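Side-chain contacts in binary enterotoxin of Clostridium perfringens component a (PDB 5WTZ), which binds NAD+ and, as the enzymatic component of an iota-like binary enterotoxin, ADP-ribosylates actin: residues K59-D64 / I359-L364; T146-N151 / P155-L160; R244-Y249 / S283-K288. All blocks are in the same frame, centred on the assembly; numbering follows the deposited sequence.

Contact 1: K59-D64 / I359-L364; sequences KKFALD and ILRLHL
Phe61, on helix 36-61, sets its ring against strand 358-364 and meets two side chains from the same side of that strand, Ile359 and Arg361. The CD1-CE1 side of the ring meets the isoleucine, while CZ faces the arginine: Phe61 CE1 lies 3.8 Å from Ile359 CG2, and Phe61 CD1 is 4.0 Å from that same methyl, which approaches the ring obliquely.

Arg361 comes at about a right angle to the phenylalanine. Its NH1 stands at the ring edge, near the ring plane, 3.9 Å from Phe61 CZ, and the guanidinium and ring planes are 49° apart. This is an edge contact and not a cation-pi stack. The arginine leaves the strand with CG anti to the backbone N, and the bend at chi3 (64°) sets NH1 beside Phe61 CZ and Lys60 NZ.

Lys60 arrives from the helix almost fully extended beyond CG, crossing Arg361 at about a right angle, with Lys60 NZ at the guanidinium edge 4.0 Å from Arg361 NH1. Asp138 explains this closeness of like charges, because its OD1 forms salt bridges with both Lys60 NZ and Arg361 NH1. Glu217 takes a second bond from the lysine, and Asp417 holds Arg361 NE.

The contact therefore joins the two ADP-ribosyltransferase family regions by a small apolar patch beside buried cations, whose charge is probably balanced by the shared carboxylate and its neighbours.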
ATOM      1  N   LYS A  59       6.455  -8.792  -8.290  1.00 18.85           N
ATOM      2  CA  LYS A  59       6.407 -10.124  -7.723  1.00 27.46           C
ATOM      3  C   LYS A  59       5.188 -10.311  -6.831  1.00 27.76           C
ATOM      4  O   LYS A  59       4.494 -11.320  -6.924  1.00 21.35           O
ATOM      5  CB  LYS A  59       7.681 -10.416  -6.926  1.00 24.62           C
ATOM      6  CG  LYS A  59       7.763 -11.835  -6.393  1.00 27.42           C
ATOM      7  CD  LYS A  59       8.888 -11.961  -5.378  1.00 33.67           C
ATOM      8  CE  LYS A  59       8.945 -13.366  -4.768  1.00 40.30           C
ATOM      9  NZ  LYS A  59       9.030 -14.411  -5.818  1.00 49.01           N
ATOM     10  N   LYS A  60       4.921  -9.342  -5.966  1.00 21.16           N
ATOM     11  CA  LYS A  60       3.856  -9.527  -4.993  1.00 24.48           C
ATOM     12  C   LYS A  60       2.469  -9.432  -5.627  1.00 22.80           C
ATOM     13  O   LYS A  60       1.514  -9.990  -5.092  1.00 25.00           O
ATOM     14  CB  LYS A  60       3.997  -8.527  -3.841  1.00 24.68           C
ATOM     15  CG  LYS A  60       3.778  -7.074  -4.162  1.00 20.94           C
ATOM     16  CD  LYS A  60       4.283  -6.274  -2.968  1.00 28.52           C
ATOM     17  CE  LYS A  60       3.815  -4.841  -2.953  1.00 26.27           C
ATOM     18  NZ  LYS A  60       4.483  -4.138  -1.806  1.00 25.61           N
ATOM     19  N   PHE A  61       2.356  -8.767  -6.772  1.00 19.27           N
ATOM     20  CA  PHE A  61       1.058  -8.699  -7.454  1.00 21.81           C
ATOM     21  C   PHE A  61       0.885  -9.749  -8.563  1.00 26.21           C
ATOM     22  O   PHE A  61      -0.177  -9.835  -9.180  1.00 24.44           O
ATOM     23  CB  PHE A  61       0.843  -7.308  -8.029  1.00 21.04           C
ATOM     24  CG  PHE A  61       0.561  -6.263  -6.989  1.00 18.47           C
ATOM     25  CD1 PHE A  61      -0.631  -6.283  -6.284  1.00 17.31           C
ATOM     26  CD2 PHE A  61       1.493  -5.271  -6.710  1.00 19.95           C
ATOM     27  CE1 PHE A  61      -0.907  -5.327  -5.311  1.00 17.31           C
ATOM     28  CE2 PHE A  61       1.223  -4.306  -5.737  1.00 21.95           C
ATOM     29  CZ  PHE A  61       0.018  -4.342  -5.042  1.00 19.79           C
ATOM     30  N   ALA A  62       1.922 -10.542  -8.817  1.00 21.54           N
ATOM     31  CA  ALA A  62       1.893 -11.541  -9.885  1.00 20.52           C
ATOM     32  C   ALA A  62       0.954 -12.710  -9.609  1.00 21.65           C
ATOM     33  O   ALA A  62       0.479 -12.924  -8.475  1.00 21.08           O
ATOM     34  CB  ALA A  62       3.296 -12.075 -10.140  1.00 21.74           C
ATOM     35  N   LEU A  63       0.718 -13.500 -10.655  1.00 24.28           N
ATOM     36  CA  LEU A  63       0.017 -14.761 -10.526  1.00 25.62           C
ATOM     37  C   LEU A  63       0.855 -15.726  -9.705  1.00 30.86           C
ATOM     38  O   LEU A  63       2.058 -15.532  -9.555  1.00 29.83           O
ATOM     39  CB  LEU A  63      -0.288 -15.366 -11.895  1.00 28.94           C
ATOM     40  CG  LEU A  63      -1.317 -14.622 -12.739  1.00 28.76           C
ATOM     41  CD1 LEU A  63      -1.157 -15.026 -14.194  1.00 26.42           C
ATOM     42  CD2 LEU A  63      -2.713 -14.953 -12.236  1.00 25.41           C
ATOM     43  N   ASP A  64       0.216 -16.775  -9.202  1.00 29.85           N
ATOM     44  CA  ASP A  64       0.842 -17.684  -8.239  1.00 33.07           C
ATOM     45  C   ASP A  64       2.094 -18.401  -8.726  1.00 35.30           C
ATOM     46  O   ASP A  64       3.035 -18.569  -7.953  1.00 45.87           O
ATOM     47  CB  ASP A  64      -0.177 -18.722  -7.771  1.00 32.20           C
ATOM     48  CG  ASP A  64      -1.249 -18.118  -6.888  1.00 45.34           C
ATOM     49  OD1 ASP A  64      -1.402 -16.875  -6.903  1.00 48.45           O
ATOM     50  OD2 ASP A  64      -1.926 -18.881  -6.167  1.00 51.04           O
ATOM     51  N   ILE A 359      -5.921  -2.494  -9.823  1.00 14.12           N
ATOM     52  CA  ILE A 359      -5.709  -3.245  -8.590  1.00 17.37           C
ATOM     53  C   ILE A 359      -5.990  -2.390  -7.355  1.00 22.65           C
ATOM     54  O   ILE A 359      -5.201  -1.506  -6.988  1.00 18.42           O
ATOM     55  CB  ILE A 359      -4.271  -3.790  -8.508  1.00 15.44           C
ATOM     56  CG1 ILE A 359      -3.909  -4.525  -9.800  1.00 16.73           C
ATOM     57  CG2 ILE A 359      -4.108  -4.673  -7.274  1.00 16.80           C
ATOM     58  CD1 ILE A 359      -2.432  -4.930  -9.910  1.00 17.36           C
ATOM     59  N   LEU A 360      -7.125  -2.653  -6.717  1.00 13.80           N
ATOM     60  CA  LEU A 360      -7.473  -1.974  -5.473  1.00 14.74           C
ATOM     61  C   LEU A 360      -6.540  -2.434  -4.366  1.00 15.65           C
ATOM     62  O   LEU A 360      -6.335  -3.631  -4.176  1.00 15.51           O
ATOM     63  CB  LEU A 360      -8.928  -2.250  -5.089  1.00 15.65           C
ATOM     64  CG  LEU A 360      -9.452  -1.363  -3.954  1.00 11.90           C
ATOM     65  CD1 LEU A 360      -9.479   0.094  -4.393  1.00 16.15           C
ATOM     66  CD2 LEU A 360     -10.849  -1.859  -3.517  1.00 15.89           C
ATOM     67  N   ARG A 361      -5.923  -1.484  -3.674  1.00 12.82           N
ATOM     68  CA  ARG A 361      -5.233  -1.806  -2.426  1.00 14.17           C
ATOM     69  C   ARG A 361      -5.913  -1.009  -1.331  1.00 15.09           C
ATOM     70  O   ARG A 361      -5.612   0.173  -1.119  1.00 15.20           O
ATOM     71  CB  ARG A 361      -3.730  -1.506  -2.507  1.00 12.64           C
ATOM     72  CG  ARG A 361      -2.966  -1.859  -1.217  1.00 14.99           C
ATOM     73  CD  ARG A 361      -1.460  -2.063  -1.446  1.00 18.26           C
ATOM     74  NE  ARG A 361      -0.808  -0.828  -1.896  1.00 17.34           N
ATOM     75  CZ  ARG A 361       0.468  -0.735  -2.273  1.00 19.45           C
ATOM     76  NH1 ARG A 361       1.251  -1.804  -2.283  1.00 13.95           N
ATOM     77  NH2 ARG A 361       0.959   0.430  -2.676  1.00 14.22           N
ATOM     78  N   LEU A 362      -6.855  -1.674  -0.665  1.00 13.42           N
ATOM     79  CA  LEU A 362      -7.827  -1.021   0.209  1.00 13.50           C
ATOM     80  C   LEU A 362      -7.448  -1.093   1.680  1.00 14.15           C
ATOM     81  O   LEU A 362      -7.232  -2.185   2.225  1.00 17.00           O
ATOM     82  CB  LEU A 362      -9.205  -1.653   0.010  1.00 16.89           C
ATOM     83  CG  LEU A 362     -10.356  -1.068   0.840  1.00 14.35           C
ATOM     84  CD1 LEU A 362     -10.697   0.412   0.438  1.00 15.18           C
ATOM     85  CD2 LEU A 362     -11.569  -2.003   0.758  1.00 12.80           C
ATOM     86  N   HIS A 363      -7.388   0.068   2.314  1.00 13.72           N
ATOM     87  CA  HIS A 363      -7.250   0.171   3.766  1.00 15.06           C
ATOM     88  C   HIS A 363      -8.635  -0.003   4.372  1.00 14.56           C
ATOM     89  O   HIS A 363      -9.470   0.899   4.265  1.00 15.44           O
ATOM     90  CB  HIS A 363      -6.648   1.518   4.173  1.00 17.31           C
ATOM     91  CG  HIS A 363      -6.458   1.677   5.654  1.00 25.25           C
ATOM     92  ND1 HIS A 363      -6.234   2.899   6.246  1.00 40.49           N
ATOM     93  CD2 HIS A 363      -6.461   0.769   6.658  1.00 27.27           C
ATOM     94  CE1 HIS A 363      -6.112   2.740   7.554  1.00 35.22           C
ATOM     95  NE2 HIS A 363      -6.253   1.459   7.830  1.00 27.39           N
ATOM     96  N   LEU A 364      -8.869  -1.170   4.977  1.00 14.15           N
ATOM     97  CA  LEU A 364     -10.159  -1.561   5.533  1.00  9.31           C
ATOM     98  C   LEU A 364     -10.151  -1.362   7.042  1.00 16.68           C
ATOM     99  O   LEU A 364      -9.526  -2.141   7.768  1.00 19.39           O
ATOM    100  CB  LEU A 364     -10.458  -3.032   5.181  1.00 12.82           C
ATOM    101  CG  LEU A 364     -11.807  -3.633   5.584  1.00 14.96           C
ATOM    102  CD1 LEU A 364     -12.926  -2.809   4.965  1.00 16.15           C
ATOM    103  CD2 LEU A 364     -11.915  -5.085   5.132  1.00 13.28           C
TER

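Contact 2: T146-N151 / P155-L160; sequences TEPDIN and PILVHL
Pro148 and Leu157 make the closest apolar touch between the loop 146-151 and the strand that follows it. One methyl of the leucine, CD1, sits against the proline ring, 3.7 Å from Pro148 CD and 4.0 Å from Pro148 CG, the two side chains meeting at a slant. Leu157 holds its CG anti to the backbone N, and chi1 of 169° and chi2 of 67° together set CD1 on the proline ring and CD2 beside Glu147 CG. That second methyl takes the looser contact, Leu157 CD2 lying 4.3 Å from Glu147 CG, so the aliphatic part of the glutamate flanks the same leucine. Ile198 of strand 187-198 touches both Glu147 and Leu157, and Tyr97 of strand 92-98 touches Pro148, so two other strands of the same mixed sheet add to this apolar cluster.

Polar interactions tie each segment to other parts of the chain rather than to its partner here, and no hydrogen bond spans the pair. The glutamate backbone bonds to Ala13, while its carboxylate makes a long, weak ion pair with Lys14. Farther along the loop, the carbonyl of Ile150 is bonded by the Tyr97 hydroxyl. On the strand, the backbone of Leu157 pairs with Ala204 and Val206 of strand 201-211, fixing the residue whose methyls receive the loop.

With the nearest backbone approach 8.2 Å, between Glu147 CA and His159 CA, the loop runs beside the sheet without joining it as a strand. Chemically the seam is dispersive: carbon packs on carbon across it, while the directional bonds go to third parties, among them N-terminal Ala13 and strand 201-211.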
ATOM      1  N   THR A 146      20.130  13.120   8.438  1.00 36.82           N
ATOM      2  CA  THR A 146      20.100  14.528   8.807  1.00 36.21           C
ATOM      3  C   THR A 146      19.328  15.347   7.788  1.00 31.70           C
ATOM      4  O   THR A 146      19.157  14.927   6.646  1.00 31.11           O
ATOM      5  CB  THR A 146      21.531  15.116   8.941  1.00 33.36           C
ATOM      6  OG1 THR A 146      22.300  14.798   7.776  1.00 36.02           O
ATOM      7  CG2 THR A 146      22.233  14.564  10.172  1.00 33.34           C
ATOM      8  N   GLU A 147      18.851  16.510   8.220  1.00 28.62           N
ATOM      9  CA  GLU A 147      18.158  17.433   7.338  1.00 35.27           C
ATOM     10  C   GLU A 147      19.042  17.768   6.157  1.00 37.02           C
ATOM     11  O   GLU A 147      20.194  18.140   6.341  1.00 38.09           O
ATOM     12  CB  GLU A 147      17.767  18.706   8.086  1.00 38.20           C
ATOM     13  CG  GLU A 147      16.989  19.695   7.242  1.00 43.31           C
ATOM     14  CD  GLU A 147      16.777  21.013   7.952  1.00 50.31           C
ATOM     15  OE1 GLU A 147      16.140  21.007   9.027  1.00 44.13           O
ATOM     16  OE2 GLU A 147      17.258  22.054   7.443  1.00 57.67           O
ATOM     17  N   PRO A 148      18.511  17.626   4.937  1.00 33.52           N
ATOM     18  CA  PRO A 148      19.355  17.889   3.767  1.00 32.79           C
ATOM     19  C   PRO A 148      19.921  19.301   3.781  1.00 44.37           C
ATOM     20  O   PRO A 148      19.308  20.207   4.358  1.00 40.15           O
ATOM     21  CB  PRO A 148      18.400  17.692   2.597  1.00 33.98           C
ATOM     22  CG  PRO A 148      17.364  16.734   3.125  1.00 32.55           C
ATOM     23  CD  PRO A 148      17.181  17.117   4.563  1.00 34.49           C
ATOM     24  N   ASP A 149      21.093  19.466   3.176  1.00 50.96           N
ATOM     25  CA  ASP A 149      21.805  20.739   3.181  1.00 50.32           C
ATOM     26  C   ASP A 149      21.905  21.271   1.765  1.00 44.40           C
ATOM     27  O   ASP A 149      22.686  22.191   1.482  1.00 38.95           O
ATOM     28  CB  ASP A 149      23.200  20.574   3.786  1.00 55.19           C
ATOM     29  CG  ASP A 149      23.840  21.900   4.139  1.00 67.24           C
ATOM     30  OD1 ASP A 149      23.108  22.910   4.202  1.00 75.48           O
ATOM     31  OD2 ASP A 149      25.071  21.936   4.351  1.00 68.00           O
ATOM     32  N   ILE A 150      21.122  20.674   0.874  1.00 35.59           N
ATOM     33  CA  ILE A 150      21.189  20.999  -0.546  1.00 36.27           C
ATOM     34  C   ILE A 150      19.802  21.088  -1.183  1.00 36.21           C
ATOM     35  O   ILE A 150      18.801  20.629  -0.622  1.00 36.98           O
ATOM     36  CB  ILE A 150      22.090  19.966  -1.327  1.00 44.68           C
ATOM     37  CG1 ILE A 150      21.674  18.513  -1.061  1.00 41.59           C
ATOM     38  CG2 ILE A 150      23.561  20.141  -0.990  1.00 43.48           C
ATOM     39  CD1 ILE A 150      20.537  18.032  -1.871  1.00 44.21           C
ATOM     40  N   ASN A 151      19.766  21.697  -2.363  1.00 36.20           N
ATOM     41  CA  ASN A 151      18.536  21.896  -3.106  1.00 29.94           C
ATOM     42  C   ASN A 151      17.864  20.580  -3.482  1.00 32.71           C
ATOM     43  O   ASN A 151      18.531  19.568  -3.675  1.00 35.08           O
ATOM     44  CB  ASN A 151      18.821  22.700  -4.376  1.00 38.84           C
ATOM     45  CG  ASN A 151      17.598  22.837  -5.253  1.00 44.02           C
ATOM     46  OD1 ASN A 151      16.693  23.613  -4.951  1.00 45.76           O
ATOM     47  ND2 ASN A 151      17.549  22.062  -6.333  1.00 44.63           N
ATOM     48  N   PRO A 155       9.163  19.047  -3.959  1.00 27.30           N
ATOM     49  CA  PRO A 155       8.466  20.039  -3.122  1.00 24.30           C
ATOM     50  C   PRO A 155       8.400  19.734  -1.629  1.00 23.38           C
ATOM     51  O   PRO A 155       8.144  20.644  -0.834  1.00 26.88           O
ATOM     52  CB  PRO A 155       7.050  20.027  -3.695  1.00 24.35           C
ATOM     53  CG  PRO A 155       6.870  18.598  -4.131  1.00 26.64           C
ATOM     54  CD  PRO A 155       8.208  18.232  -4.736  1.00 21.65           C
ATOM     55  N   ILE A 156       8.640  18.486  -1.248  1.00 18.41           N
ATOM     56  CA  ILE A 156       8.338  18.022   0.093  1.00 17.95           C
ATOM     57  C   ILE A 156       9.564  17.477   0.794  1.00 18.49           C
ATOM     58  O   ILE A 156      10.411  16.840   0.174  1.00 24.51           O
ATOM     59  CB  ILE A 156       7.233  16.913   0.045  1.00 16.53           C
ATOM     60  CG1 ILE A 156       5.944  17.474  -0.566  1.00 20.85           C
ATOM     61  CG2 ILE A 156       6.988  16.290   1.428  1.00 16.13           C
ATOM     62  CD1 ILE A 156       5.035  16.379  -1.212  1.00 19.54           C
ATOM     63  N   LEU A 157       9.676  17.768   2.081  1.00 20.00           N
ATOM     64  CA  LEU A 157      10.682  17.150   2.930  1.00 23.01           C
ATOM     65  C   LEU A 157       9.958  16.291   3.955  1.00 20.70           C
ATOM     66  O   LEU A 157       9.114  16.792   4.732  1.00 21.29           O
ATOM     67  CB  LEU A 157      11.552  18.196   3.634  1.00 24.84           C
ATOM     68  CG  LEU A 157      12.460  17.639   4.745  1.00 25.07           C
ATOM     69  CD1 LEU A 157      13.548  16.731   4.163  1.00 31.45           C
ATOM     70  CD2 LEU A 157      13.085  18.756   5.582  1.00 26.29           C
ATOM     71  N   VAL A 158      10.271  14.998   3.963  1.00 18.14           N
ATOM     72  CA  VAL A 158       9.675  14.084   4.933  1.00 17.98           C
ATOM     73  C   VAL A 158      10.620  13.902   6.117  1.00 20.22           C
ATOM     74  O   VAL A 158      11.786  13.567   5.955  1.00 19.61           O
ATOM     75  CB  VAL A 158       9.335  12.703   4.319  1.00 22.53           C
ATOM     76  CG1 VAL A 158       8.696  11.791   5.365  1.00 21.03           C
ATOM     77  CG2 VAL A 158       8.382  12.857   3.124  1.00 18.72           C
ATOM     78  N   HIS A 159      10.075  14.126   7.304  1.00 21.91           N
ATOM     79  CA  HIS A 159      10.772  13.984   8.567  1.00 19.64           C
ATOM     80  C   HIS A 159      10.111  12.814   9.303  1.00 25.87           C
ATOM     81  O   HIS A 159       9.109  12.991   9.987  1.00 24.06           O
ATOM     82  CB  HIS A 159      10.684  15.299   9.344  1.00 21.14           C
ATOM     83  CG  HIS A 159      11.340  15.278  10.687  1.00 22.65           C
ATOM     84  ND1 HIS A 159      10.756  15.836  11.800  1.00 28.28           N
ATOM     85  CD2 HIS A 159      12.550  14.817  11.084  1.00 24.10           C
ATOM     86  CE1 HIS A 159      11.565  15.696  12.838  1.00 27.11           C
ATOM     87  NE2 HIS A 159      12.662  15.085  12.428  1.00 27.37           N
ATOM     88  N   LEU A 160      10.683  11.624   9.131  1.00 20.40           N
ATOM     89  CA  LEU A 160      10.024  10.357   9.441  1.00 20.67           C
ATOM     90  C   LEU A 160      10.574   9.737  10.710  1.00 27.33           C
ATOM     91  O   LEU A 160      11.791   9.573  10.843  1.00 27.75           O
ATOM     92  CB  LEU A 160      10.194   9.382   8.261  1.00 19.01           C
ATOM     93  CG  LEU A 160       9.509   8.008   8.377  1.00 18.80           C
ATOM     94  CD1 LEU A 160       7.984   8.122   8.413  1.00 20.42           C
ATOM     95  CD2 LEU A 160       9.946   7.097   7.237  1.00 17.29           C
TER

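Contact 3: R244-Y249 / S283-K288; sequences RDINNY and SSALKK
Helix 240-263 and the end of helix 272-286 come closest at Ile246 and Ala285, whose CA atoms are 8.1 Å apart. Ile246 carries the contact from its side. Its CG1 rests 4.3 Å from Ala285 CB, and the methyl beyond it, CD1, reaches 4.4 Å from Leu286 CD2. One arm of the isoleucine thus serves both partners: chi2 of -74° folds CD1 back from an extended course and brings it near the leucine. The touches are loose and wholly apolar.

Next to Ile246, Arg244 grips Asp245 side-on. Its NE (2.9 Å) and NH2 (3.2 Å) both bond Asp245 OD1, lying on the same face of the carboxylate, with the oxygen in the guanidinium plane. Arg244 NH2 is also salt-bridged to Glu277, and Asp245 OD2 is bonded by Asn281 ND2, both of helix 272-286, so the pair gives the two helices a polar link as well.

Leu386 of strand 384-387 packs against both Ile246 and Leu286, and Ile282 adds a further apolar touch on Ile246. The helix pair is thereby seated on the strand that begins with the NAD-binding Glu384, while Leu250, also NAD-binding, lies one turn farther along helix 240-263.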
ATOM      1  N   ARG A 244     -26.898 -19.564   3.302  1.00 28.07           N
ATOM      2  CA  ARG A 244     -27.339 -19.947   1.965  1.00 27.67           C
ATOM      3  C   ARG A 244     -27.064 -18.832   0.961  1.00 26.00           C
ATOM      4  O   ARG A 244     -26.501 -19.069  -0.105  1.00 23.91           O
ATOM      5  CB  ARG A 244     -28.825 -20.289   1.962  1.00 26.22           C
ATOM      6  CG  ARG A 244     -29.359 -20.721   0.598  1.00 26.07           C
ATOM      7  CD  ARG A 244     -30.870 -20.631   0.580  1.00 36.13           C
ATOM      8  NE  ARG A 244     -31.302 -19.235   0.664  1.00 36.81           N
ATOM      9  CZ  ARG A 244     -32.475 -18.840   1.142  1.00 34.35           C
ATOM     10  NH1 ARG A 244     -33.346 -19.734   1.596  1.00 31.79           N
ATOM     11  NH2 ARG A 244     -32.771 -17.546   1.172  1.00 33.35           N
ATOM     12  N   ASP A 245     -27.453 -17.610   1.311  1.00 23.33           N
ATOM     13  CA  ASP A 245     -27.334 -16.507   0.365  1.00 25.85           C
ATOM     14  C   ASP A 245     -25.901 -15.979   0.203  1.00 23.59           C
ATOM     15  O   ASP A 245     -25.557 -15.489  -0.865  1.00 20.61           O
ATOM     16  CB  ASP A 245     -28.295 -15.386   0.769  1.00 28.37           C
ATOM     17  CG  ASP A 245     -29.741 -15.777   0.526  1.00 36.70           C
ATOM     18  OD1 ASP A 245     -29.937 -16.827  -0.111  1.00 27.85           O
ATOM     19  OD2 ASP A 245     -30.676 -15.063   0.949  1.00 30.14           O
ATOM     20  N   ILE A 246     -25.070 -16.093   1.241  1.00 21.60           N
ATOM     21  CA  ILE A 246     -23.631 -15.836   1.116  1.00 22.99           C
ATOM     22  C   ILE A 246     -23.013 -16.838   0.146  1.00 22.81           C
ATOM     23  O   ILE A 246     -22.290 -16.463  -0.769  1.00 20.10           O
ATOM     24  CB  ILE A 246     -22.909 -15.926   2.486  1.00 19.96           C
ATOM     25  CG1 ILE A 246     -23.177 -14.670   3.326  1.00 20.71           C
ATOM     26  CG2 ILE A 246     -21.408 -16.107   2.301  1.00 20.85           C
ATOM     27  CD1 ILE A 246     -22.412 -13.430   2.856  1.00 26.05           C
ATOM     28  N   ASN A 247     -23.308 -18.119   0.354  1.00 20.33           N
ATOM     29  CA  ASN A 247     -22.836 -19.181  -0.535  1.00 21.02           C
ATOM     30  C   ASN A 247     -23.347 -19.013  -1.963  1.00 22.86           C
ATOM     31  O   ASN A 247     -22.579 -19.194  -2.922  1.00 23.48           O
ATOM     32  CB  ASN A 247     -23.243 -20.555   0.008  1.00 24.41           C
ATOM     33  CG  ASN A 247     -22.276 -21.080   1.056  1.00 28.45           C
ATOM     34  OD1 ASN A 247     -21.077 -20.824   0.993  1.00 33.46           O
ATOM     35  ND2 ASN A 247     -22.796 -21.835   2.016  1.00 29.70           N
ATOM     36  N   ASN A 248     -24.619 -18.645  -2.110  1.00 21.18           N
ATOM     37  CA  ASN A 248     -25.164 -18.328  -3.432  1.00 21.16           C
ATOM     38  C   ASN A 248     -24.382 -17.183  -4.107  1.00 19.84           C
ATOM     39  O   ASN A 248     -24.009 -17.285  -5.275  1.00 20.64           O
ATOM     40  CB  ASN A 248     -26.650 -17.955  -3.326  1.00 25.50           C
ATOM     41  CG  ASN A 248     -27.250 -17.524  -4.661  1.00 37.43           C
ATOM     42  OD1 ASN A 248     -27.086 -16.381  -5.092  1.00 37.24           O
ATOM     43  ND2 ASN A 248     -27.957 -18.436  -5.316  1.00 36.62           N
ATOM     44  N   TYR A 249     -24.142 -16.104  -3.371  1.00 22.99           N
ATOM     45  CA  TYR A 249     -23.383 -14.966  -3.902  1.00 19.03           C
ATOM     46  C   TYR A 249     -22.008 -15.423  -4.361  1.00 23.04           C
ATOM     47  O   TYR A 249     -21.585 -15.161  -5.500  1.00 21.26           O
ATOM     48  CB  TYR A 249     -23.257 -13.857  -2.848  1.00 17.92           C
ATOM     49  CG  TYR A 249     -22.333 -12.705  -3.237  1.00 17.96           C
ATOM     50  CD1 TYR A 249     -20.943 -12.809  -3.096  1.00 17.31           C
ATOM     51  CD2 TYR A 249     -22.853 -11.513  -3.733  1.00 18.52           C
ATOM     52  CE1 TYR A 249     -20.093 -11.751  -3.445  1.00 15.42           C
ATOM     53  CE2 TYR A 249     -22.007 -10.440  -4.069  1.00 17.99           C
ATOM     54  CZ  TYR A 249     -20.634 -10.576  -3.925  1.00 19.49           C
ATOM     55  OH  TYR A 249     -19.788  -9.540  -4.271  1.00 17.54           O
ATOM     56  N   SER A 283     -26.392  -8.767   3.546  1.00 19.37           N
ATOM     57  CA  SER A 283     -26.019  -7.526   4.235  1.00 22.80           C
ATOM     58  C   SER A 283     -26.155  -7.684   5.757  1.00 18.97           C
ATOM     59  O   SER A 283     -25.279  -7.238   6.495  1.00 20.44           O
ATOM     60  CB  SER A 283     -26.871  -6.346   3.735  1.00 22.75           C
ATOM     61  OG  SER A 283     -26.537  -5.116   4.369  1.00 21.47           O
ATOM     62  N   SER A 284     -27.223  -8.330   6.221  1.00 19.47           N
ATOM     63  CA  SER A 284     -27.369  -8.573   7.665  1.00 20.38           C
ATOM     64  C   SER A 284     -26.216  -9.467   8.156  1.00 18.06           C
ATOM     65  O   SER A 284     -25.666  -9.244   9.228  1.00 20.53           O
ATOM     66  CB  SER A 284     -28.738  -9.191   8.009  1.00 21.90           C
ATOM     67  OG  SER A 284     -28.799 -10.556   7.640  1.00 32.10           O
ATOM     68  N   ALA A 285     -25.819 -10.443   7.352  1.00 19.04           N
ATOM     69  CA  ALA A 285     -24.691 -11.300   7.715  1.00 21.55           C
ATOM     70  C   ALA A 285     -23.401 -10.500   7.900  1.00 23.06           C
ATOM     71  O   ALA A 285     -22.621 -10.732   8.837  1.00 18.87           O
ATOM     72  CB  ALA A 285     -24.486 -12.373   6.654  1.00 21.75           C
ATOM     73  N   LEU A 286     -23.174  -9.546   7.005  1.00 19.20           N
ATOM     74  CA  LEU A 286     -21.918  -8.813   6.998  1.00 18.11           C
ATOM     75  C   LEU A 286     -21.831  -7.783   8.140  1.00 15.29           C
ATOM     76  O   LEU A 286     -20.782  -7.197   8.372  1.00 17.37           O
ATOM     77  CB  LEU A 286     -21.729  -8.131   5.642  1.00 15.61           C
ATOM     78  CG  LEU A 286     -21.605  -9.089   4.463  1.00 15.82           C
ATOM     79  CD1 LEU A 286     -21.522  -8.373   3.120  1.00 15.84           C
ATOM     80  CD2 LEU A 286     -20.391  -9.996   4.646  1.00 16.04           C
ATOM     81  N   LYS A 287     -22.925  -7.594   8.866  1.00 14.82           N
ATOM     82  CA  LYS A 287     -22.952  -6.687  10.010  1.00 18.50           C
ATOM     83  C   LYS A 287     -22.712  -7.431  11.324  1.00 21.18           C
ATOM     84  O   LYS A 287     -22.690  -6.819  12.392  1.00 18.74           O
ATOM     85  CB  LYS A 287     -24.299  -5.944  10.092  1.00 19.92           C
ATOM     86  CG  LYS A 287     -24.576  -4.998   8.925  1.00 21.45           C
ATOM     87  CD  LYS A 287     -25.950  -4.385   9.082  1.00 19.91           C
ATOM     88  CE  LYS A 287     -26.156  -3.261   8.075  1.00 21.48           C
ATOM     89  NZ  LYS A 287     -26.316  -3.793   6.706  1.00 25.11           N
ATOM     90  N   LYS A 288     -22.536  -8.748  11.258  1.00 19.27           N
ATOM     91  CA  LYS A 288     -22.580  -9.561  12.479  1.00 18.10           C
ATOM     92  C   LYS A 288     -21.238  -9.616  13.225  1.00 20.51           C
ATOM     93  O   LYS A 288     -21.203  -9.862  14.436  1.00 20.74           O
ATOM     94  CB  LYS A 288     -23.083 -10.973  12.160  1.00 18.44           C
ATOM     95  CG  LYS A 288     -24.578 -10.992  11.833  1.00 19.83           C
ATOM     96  CD  LYS A 288     -25.120 -12.372  11.556  1.00 26.55           C
ATOM     97  CE  LYS A 288     -25.291 -13.168  12.826  1.00 36.65           C
ATOM     98  NZ  LYS A 288     -26.097 -14.400  12.560  1.00 37.97           N
TER

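In the fold
From the N terminus, helix 36-61 supplies the first half of contact 1, whose partner waits almost 300 residues later, so this contact closes a very long loop. Contacts 2 and 3 both fall within that loop, one after the other, and do not cross. Contact 2 closes a short loop in the first family region, bringing the segment after strand 141-144 onto strand 156-162. Contact 3 joins helices 240-263 and 272-286 in the second region, near NAD. Centres of contacts 2 and 3 are 50 Å apart on opposite sides of the chain's centre; contact 1 lies between, tying the first region's helix to the second region's sheet.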